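Local coordinates for hypothetical protein PH0156 (Pyrococcus horikoshii, PDB 2P62) that is of unknown function but belongs to the Toprim-like clan of proteins, whose better-known members act on nucleic acids, at residues F17-E22 with K210-M215. Sequence-based numbering, arbitrary orientation.
Sequences FKVLLE and KYIGIM
V19 carries this helix-helix contact with both of its methyls, which meet neighbouring residues of the facing helix. CG1 of V19 works on I212 alone, lying 3.9 Å from I212 CG2 and close also to CB and CD1 of that isoleucine, so one methyl meets the branch point and both arms. V19 CG2 faces mainly main chain, 3.8 Å from G213 N and 3.9 Å from G213 CA, and also grazes I212 CG2. With chi1 at 62°, CG2 lies anti to the backbone N and points to G213, while CG1, held between that N and the carbonyl carbon, faces I212. An alanine in place of V19 would lose both methyls and is likely to open a gap beside the G213 backbone while leaving I212 with little but L20 to touch across the contact. That second contact is lighter: L20 reaches over with its end, CD2 standing 4.1 Å from I212 CG2.

The CA atoms of V19 and G213 come to 6.4 Å, the nearest such pair of the two segments, consistent with the absence of a side chain on G213. The axes of the two segments run nearly parallel, at 20° to each other, and approach to 9.5 Å. Contact is small, 158 Å² over both sides, and made of van der Waals contacts alone, with no hydrogen bond between the segments.

L223 of helix 220-229 touches both L20 and I212, continuing the apolar cluster. Helix 11-23 is packed on further sides: F17 touches L235 and M239 of helix 233-239, while L21 and E22 rest on L53 of strand 51-55. Following strand 2-7 and lying against the mixed sheet, consistent with a Toprim-like domain, helix 11-23 is here joined by structural packing to the helical C-terminal part.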
loop_
_atom_site.group_PDB
_atom_site.type_symbol
_atom_site.label_atom_id
_atom_site.label_comp_id
_atom_site.label_asym_id
_atom_site.label_seq_id
_atom_site.Cartn_x
_atom_site.Cartn_y
_atom_site.Cartn_z
ATOM N N PHE A 17 -12.015 7.843 5.226
ATOM C CA PHE A 17 -13.036 8.831 4.903
ATOM C C PHE A 17 -13.789 8.514 3.614
ATOM O O PHE A 17 -15.002 8.727 3.528
ATOM C CB PHE A 17 -12.422 10.230 4.819
ATOM C CG PHE A 17 -12.308 10.916 6.152
ATOM C CD1 PHE A 17 -13.425 11.504 6.743
ATOM C CD2 PHE A 17 -11.098 10.929 6.843
ATOM C CE1 PHE A 17 -13.344 12.091 8.012
ATOM C CE2 PHE A 17 -11.005 11.511 8.109
ATOM C CZ PHE A 17 -12.134 12.094 8.697
ATOM N N LYS A 18 -13.071 7.997 2.620
ATOM C CA LYS A 18 -13.658 7.659 1.331
ATOM C C LYS A 18 -14.723 6.562 1.445
ATOM O O LYS A 18 -15.799 6.668 0.854
ATOM C CB LYS A 18 -12.543 7.242 0.354
ATOM C CG LYS A 18 -12.966 7.108 -1.110
ATOM C CD LYS A 18 -13.169 5.658 -1.520
ATOM C CE LYS A 18 -11.848 4.959 -1.762
ATOM N NZ LYS A 18 -11.140 5.606 -2.874
ATOM N N VAL A 19 -14.455 5.513 2.212
ATOM C CA VAL A 19 -15.462 4.462 2.313
ATOM C C VAL A 19 -16.717 4.967 3.039
ATOM O O VAL A 19 -17.836 4.615 2.672
ATOM C CB VAL A 19 -14.897 3.169 2.989
ATOM C CG1 VAL A 19 -14.451 3.448 4.424
ATOM C CG2 VAL A 19 -15.949 2.066 2.943
ATOM N N LEU A 20 -16.546 5.808 4.052
ATOM C CA LEU A 20 -17.711 6.333 4.748
ATOM C C LEU A 20 -18.488 7.294 3.853
ATOM O O LEU A 20 -19.710 7.210 3.761
ATOM C CB LEU A 20 -17.299 7.071 6.016
ATOM C CG LEU A 20 -16.667 6.236 7.128
ATOM C CD1 LEU A 20 -16.018 7.189 8.108
ATOM C CD2 LEU A 20 -17.705 5.339 7.811
ATOM N N LEU A 21 -17.779 8.208 3.195
ATOM C CA LEU A 21 -18.416 9.197 2.329
ATOM C C LEU A 21 -19.120 8.585 1.117
ATOM O O LEU A 21 -20.122 9.117 0.650
ATOM C CB LEU A 21 -17.387 10.236 1.868
ATOM C CG LEU A 21 -16.790 11.158 2.940
ATOM C CD1 LEU A 21 -15.741 12.073 2.322
ATOM C CD2 LEU A 21 -17.907 11.977 3.580
ATOM N N GLU A 22 -18.595 7.469 0.612
ATOM C CA GLU A 22 -19.191 6.788 -0.534
ATOM C C GLU A 22 -20.284 5.811 -0.105
ATOM O O GLU A 22 -21.461 5.992 -0.425
ATOM C CB GLU A 22 -18.121 6.018 -1.330
ATOM C CG GLU A 22 -17.157 6.913 -2.119
ATOM C CD GLU A 22 -16.142 6.149 -2.983
ATOM O OE1 GLU A 22 -15.401 6.814 -3.736
ATOM O OE2 GLU A 22 -16.072 4.904 -2.921
ATOM N N LYS A 210 -12.489 -2.349 2.838
ATOM C CA LYS A 210 -13.180 -3.627 2.798
ATOM C C LYS A 210 -13.959 -3.886 4.088
ATOM O O LYS A 210 -15.171 -4.089 4.058
ATOM C CB LYS A 210 -12.181 -4.760 2.567
ATOM C CG LYS A 210 -12.838 -6.107 2.382
ATOM C CD LYS A 210 -11.818 -7.214 2.255
ATOM C CE LYS A 210 -12.504 -8.575 2.167
ATOM N NZ LYS A 210 -11.537 -9.676 2.466
ATOM N N TYR A 211 -13.254 -3.870 5.214
ATOM C CA TYR A 211 -13.855 -4.109 6.523
ATOM C C TYR A 211 -15.045 -3.190 6.818
ATOM O O TYR A 211 -16.102 -3.644 7.269
ATOM C CB TYR A 211 -12.789 -3.950 7.610
ATOM C CG TYR A 211 -13.278 -4.215 9.017
ATOM C CD1 TYR A 211 -13.947 -5.399 9.337
ATOM C CD2 TYR A 211 -13.042 -3.291 10.040
ATOM C CE1 TYR A 211 -14.371 -5.661 10.642
ATOM C CE2 TYR A 211 -13.458 -3.543 11.345
ATOM C CZ TYR A 211 -14.123 -4.733 11.637
ATOM O OH TYR A 211 -14.543 -4.979 12.922
ATOM N N ILE A 212 -14.891 -1.900 6.556
ATOM C CA ILE A 212 -15.986 -0.981 6.824
ATOM C C ILE A 212 -17.092 -1.134 5.786
ATOM O O ILE A 212 -18.276 -1.122 6.123
ATOM C CB ILE A 212 -15.482 0.472 6.858
ATOM C CG1 ILE A 212 -14.513 0.633 8.037
ATOM C CG2 ILE A 212 -16.664 1.443 6.945
ATOM C CD1 ILE A 212 -13.989 2.041 8.243
ATOM N N GLY A 213 -16.696 -1.295 4.528
ATOM C CA GLY A 213 -17.661 -1.450 3.453
ATOM C C GLY A 213 -18.584 -2.632 3.663
ATOM O O GLY A 213 -19.777 -2.570 3.375
ATOM N N ILE A 214 -18.031 -3.725 4.163
ATOM C CA ILE A 214 -18.834 -4.902 4.417
ATOM C C ILE A 214 -19.735 -4.697 5.641
ATOM O O ILE A 214 -20.901 -5.089 5.619
ATOM C CB ILE A 214 -17.931 -6.131 4.610
ATOM C CG1 ILE A 214 -17.284 -6.494 3.270
ATOM C CG2 ILE A 214 -18.732 -7.292 5.165
ATOM C CD1 ILE A 214 -16.271 -7.627 3.354
ATOM N N MET A 215 -19.197 -4.075 6.693
ATOM C CA MET A 215 -19.957 -3.822 7.918
ATOM C C MET A 215 -21.213 -3.036 7.605
ATOM O O MET A 215 -22.274 -3.292 8.167
ATOM C CB MET A 215 -19.124 -3.036 8.942
ATOM C CG MET A 215 -19.860 -2.787 10.269
ATOM S SD MET A 215 -18.820 -2.140 11.599
ATOM C CE MET A 215 -17.993 -3.663 12.045
#